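Local coordinates for protein carbohydrate kinase (Agrobacterium tumefaciens, PDB 2NWH) that probably phosphorylates a carbohydrate substrate with ATP, as a pfkB-family sugar kinase of the ribokinase clan, at residues A[230-233]-A[234-237]; A[241-244]-A[245-248]. All coordinates share one frame; numbering follows the deposited sequence.

Contact 1 of 2, residues A[230-233]-A[234-237]; sequences AFNG and TEKA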
loop_
_atom_site.group_PDB
_atom_site.type_symbol
_atom_site.label_atom_id
_atom_site.label_comp_id
_atom_site.label_asym_id
_atom_site.label_seq_id
_atom_site.Cartn_x
_atom_site.Cartn_y
_atom_site.Cartn_z
ATOM N N ALA A 230 -8.769 -13.955 2.349
ATOM C CA ALA A 230 -7.489 -14.120 1.643
ATOM C C ALA A 230 -7.601 -15.332 0.748
ATOM O O ALA A 230 -8.294 -16.286 1.094
ATOM C CB ALA A 230 -6.358 -14.289 2.609
ATOM N N PHE A 231 -6.966 -15.296 -0.420
ATOM C CA PHE A 231 -6.994 -16.444 -1.330
ATOM C C PHE A 231 -5.721 -16.568 -2.156
ATOM O O PHE A 231 -4.975 -15.589 -2.319
ATOM C CB PHE A 231 -8.258 -16.441 -2.198
ATOM C CG PHE A 231 -8.301 -15.355 -3.252
ATOM C CD1 PHE A 231 -8.022 -15.652 -4.585
ATOM C CD2 PHE A 231 -8.672 -14.048 -2.919
ATOM C CE1 PHE A 231 -8.073 -14.639 -5.589
ATOM C CE2 PHE A 231 -8.715 -13.026 -3.898
ATOM C CZ PHE A 231 -8.416 -13.322 -5.235
ATOM N N ASN A 232 -5.470 -17.784 -2.647
ATOM C CA ASN A 232 -4.392 -18.036 -3.608
ATOM C C ASN A 232 -4.937 -19.034 -4.616
ATOM O O ASN A 232 -6.151 -19.162 -4.731
ATOM C CB ASN A 232 -3.137 -18.574 -2.914
ATOM C CG ASN A 232 -3.391 -19.900 -2.212
ATOM O OD1 ASN A 232 -4.315 -20.638 -2.580
ATOM N ND2 ASN A 232 -2.580 -20.210 -1.201
ATOM N N GLY A 233 -4.064 -19.748 -5.325
ATOM C CA GLY A 233 -4.485 -20.610 -6.453
ATOM C C GLY A 233 -5.484 -21.716 -6.148
ATOM O O GLY A 233 -6.192 -22.208 -7.040
ATOM N N THR A 234 -5.571 -22.103 -4.884
ATOM C CA THR A 234 -6.294 -23.316 -4.529
ATOM C C THR A 234 -7.005 -23.186 -3.176
ATOM O O THR A 234 -7.873 -23.992 -2.832
ATOM C CB THR A 234 -5.310 -24.513 -4.520
ATOM O OG1 THR A 234 -4.220 -24.225 -3.630
ATOM C CG2 THR A 234 -4.729 -24.745 -5.928
ATOM N N GLU A 235 -6.652 -22.153 -2.418
ATOM C CA GLU A 235 -7.099 -22.017 -1.037
ATOM C C GLU A 235 -7.756 -20.672 -0.755
ATOM O O GLU A 235 -7.469 -19.676 -1.414
ATOM C CB GLU A 235 -5.907 -22.178 -0.092
ATOM C CG GLU A 235 -5.218 -23.531 -0.142
ATOM C CD GLU A 235 -3.959 -23.588 0.726
ATOM O OE1 GLU A 235 -3.030 -22.769 0.505
ATOM O OE2 GLU A 235 -3.905 -24.470 1.618
ATOM N N LYS A 236 -8.614 -20.638 0.257
ATOM C CA LYS A 236 -9.097 -19.376 0.799
ATOM C C LYS A 236 -9.230 -19.482 2.324
ATOM O O LYS A 236 -9.378 -20.578 2.883
ATOM C CB LYS A 236 -10.405 -18.940 0.132
ATOM C CG LYS A 236 -11.556 -19.950 0.296
ATOM C CD LYS A 236 -12.766 -19.559 -0.532
ATOM C CE LYS A 236 -13.930 -20.528 -0.317
ATOM N NZ LYS A 236 -15.179 -20.019 -0.943
ATOM N N ALA A 237 -9.128 -18.339 2.991
ATOM C CA ALA A 237 -9.299 -18.272 4.423
ATOM C C ALA A 237 -10.040 -17.002 4.787
ATOM O O ALA A 237 -10.130 -16.065 3.993
ATOM C CB ALA A 237 -7.955 -18.367 5.145
#
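Ala230 and Ala237 form an antiparallel hydrogen-bonded pair, with Ala230 N 3.0 Å from Ala237 O and Ala237 N 2.9 Å from Ala230 O, and Phe231 with Lys236 is the non-hydrogen-bonded pair beside it. These pairs lie next to the turn of a beta hairpin that joins strand 227-231 to strand 236-239. The two alanines turn to one sheet face, against Leu275 of helix 271-286; Phe231 and Lys236 turn to the other, where both touch Pro208 of helix 207-213 and approach each other at 4.0 Å, CB to CB. Beyond the last strand pair, Asn232 N donates to Glu235 O, and the reversal itself is organised by the Asn232 side chain. CG of Asn232 sits between its backbone N and carbonyl carbon (chi1 61°), which carries OD1 to the Thr234 and Glu235 side, where it accepts two backbone N-H groups. The bond from Thr234 N to Asn232 OD1, 3.0 Å and almost straight at 173°, makes an Asx turn; Glu235 N reaches the same oxygen at 2.8 Å on a more bent path. The amide plane lies only 16° from that of the Glu235 carboxylate, and ND2 of Asn232 donates to the anti lone pair of Glu235 OE1 at 3.1 Å.

Contact 2 of 2, residues A[241-244]-A[245-248]; sequences PPLI and REVK
Lys248 NZ donates to two backbone carbonyls, one on each segment: it lies 2.8 Å from Ile244 O, approaching from above that carbonyl plane, and 3.0 Å from Glu246 O, here in the plane. The ammonium gets there because the chain bends at chi2 and again at chi4. On the way CD of Lys248 touches the CB-CG edge of the Pro242 ring, 3.7 Å from Pro242 CG. The backbone bridged in this way is a type I beta turn over Leu243 to Glu246, as the phi/psi values of Ile244 (-60°/-43°) and Arg245 indicate. Its closing bond, Glu246 N to Leu243 O, is long at 3.3 Å, with the donor well above the carbonyl plane. The turn lies at the surface, in the loop from strand 236-239 to helix 255-266, shortly before Asp249 and Thr251, which bind a sodium ion. Glu246 also reaches back across the turn: OE1 accepts from Leu243 N at 2.8 Å, nearly straight at the hydrogen but from above the carboxylate plane. The Leu243 and Glu246 side chains run alongside each other in the same direction, with Leu243 CG 3.7 Å from Glu246 OE1. CB of Arg245 points away from 241-244, and its NH1 is hydrogen-bonded to Gly306 O.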
loop_
_atom_site.group_PDB
_atom_site.type_symbol
_atom_site.label_atom_id
_atom_site.label_comp_id
_atom_site.label_asym_id
_atom_site.label_seq_id
_atom_site.Cartn_x
_atom_site.Cartn_y
_atom_site.Cartn_z
ATOM N N PRO A 241 -15.223 -13.225 13.685
ATOM C CA PRO A 241 -15.538 -12.034 14.483
ATOM C C PRO A 241 -14.765 -12.101 15.811
ATOM O O PRO A 241 -14.582 -13.211 16.344
ATOM C CB PRO A 241 -17.052 -12.151 14.731
ATOM C CG PRO A 241 -17.567 -13.153 13.737
ATOM C CD PRO A 241 -16.415 -14.059 13.417
ATOM N N PRO A 242 -14.299 -10.941 16.334
ATOM C CA PRO A 242 -13.559 -10.923 17.607
ATOM C C PRO A 242 -14.389 -11.439 18.779
ATOM O O PRO A 242 -15.573 -11.124 18.868
ATOM C CB PRO A 242 -13.257 -9.433 17.832
ATOM C CG PRO A 242 -14.221 -8.696 16.959
ATOM C CD PRO A 242 -14.425 -9.586 15.759
ATOM N N LEU A 243 -13.758 -12.214 19.659
ATOM C CA LEU A 243 -14.319 -12.529 20.980
ATOM C C LEU A 243 -14.221 -11.266 21.847
ATOM O O LEU A 243 -13.777 -10.219 21.363
ATOM C CB LEU A 243 -13.583 -13.718 21.619
ATOM C CG LEU A 243 -13.476 -15.060 20.856
ATOM C CD1 LEU A 243 -12.737 -16.109 21.696
ATOM C CD2 LEU A 243 -14.842 -15.616 20.399
ATOM N N ILE A 244 -14.641 -11.353 23.108
ATOM C CA ILE A 244 -14.636 -10.186 24.002
ATOM C C ILE A 244 -13.233 -9.590 24.212
ATOM O O ILE A 244 -13.055 -8.369 24.185
ATOM C CB ILE A 244 -15.319 -10.501 25.367
ATOM C CG1 ILE A 244 -16.843 -10.576 25.177
ATOM C CG2 ILE A 244 -14.918 -9.467 26.431
ATOM C CD1 ILE A 244 -17.618 -11.223 26.334
ATOM N N ARG A 245 -12.253 -10.472 24.398
ATOM C CA ARG A 245 -10.880 -10.090 24.719
ATOM C C ARG A 245 -10.101 -9.620 23.487
ATOM O O ARG A 245 -9.044 -8.995 23.617
ATOM C CB ARG A 245 -10.146 -11.271 25.371
ATOM C CG ARG A 245 -10.040 -12.540 24.476
ATOM C CD ARG A 245 -9.023 -13.563 25.008
ATOM N NE ARG A 245 -7.691 -12.987 25.217
ATOM C CZ ARG A 245 -6.725 -12.951 24.296
ATOM N NH1 ARG A 245 -6.916 -13.459 23.074
ATOM N NH2 ARG A 245 -5.554 -12.397 24.600
ATOM N N GLU A 246 -10.635 -9.916 22.307
ATOM C CA GLU A 246 -9.914 -9.714 21.046
ATOM C C GLU A 246 -10.030 -8.330 20.409
ATOM O O GLU A 246 -10.961 -7.570 20.694
ATOM C CB GLU A 246 -10.316 -10.781 20.044
ATOM C CG GLU A 246 -9.834 -12.136 20.470
ATOM C CD GLU A 246 -10.266 -13.225 19.544
ATOM O OE1 GLU A 246 -11.249 -13.029 18.791
ATOM O OE2 GLU A 246 -9.616 -14.289 19.572
ATOM N N VAL A 247 -9.069 -8.024 19.535
ATOM C CA VAL A 247 -9.000 -6.711 18.900
ATOM C C VAL A 247 -10.180 -6.531 17.922
ATOM O O VAL A 247 -10.458 -7.416 17.077
ATOM C CB VAL A 247 -7.584 -6.419 18.283
ATOM C CG1 VAL A 247 -7.211 -7.437 17.187
ATOM C CG2 VAL A 247 -7.483 -4.969 17.772
ATOM N N LYS A 248 -10.882 -5.402 18.092
ATOM C CA LYS A 248 -12.141 -5.103 17.394
ATOM C C LYS A 248 -11.977 -4.327 16.087
ATOM O O LYS A 248 -12.968 -4.043 15.410
ATOM C CB LYS A 248 -13.096 -4.328 18.314
ATOM C CG LYS A 248 -13.220 -4.881 19.711
ATOM C CD LYS A 248 -13.815 -6.276 19.716
ATOM C CE LYS A 248 -14.300 -6.671 21.136
ATOM N NZ LYS A 248 -13.291 -6.379 22.209
#

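From the N terminus, the chain reaches contact 1 at the end of strand 227-231, reverses within 232-235 and returns along strand 236-239, so the first closed loop is the hairpin at one side of the large mixed sheet. The strand then runs out into the connection to helix 255-266, where contact 2 closes a second, separate turn. The two are in series, neither nested nor crossed: only three residues separate their segments along the chain, yet the centres lie about 24 Å apart because strand 236-239 carries the chain away. Contact 1 ties neighbouring strands together between helices 207-213 and 271-286; contact 2 is a surface turn, with the side chain of Val247 about 9 Å from the bound sodium ion.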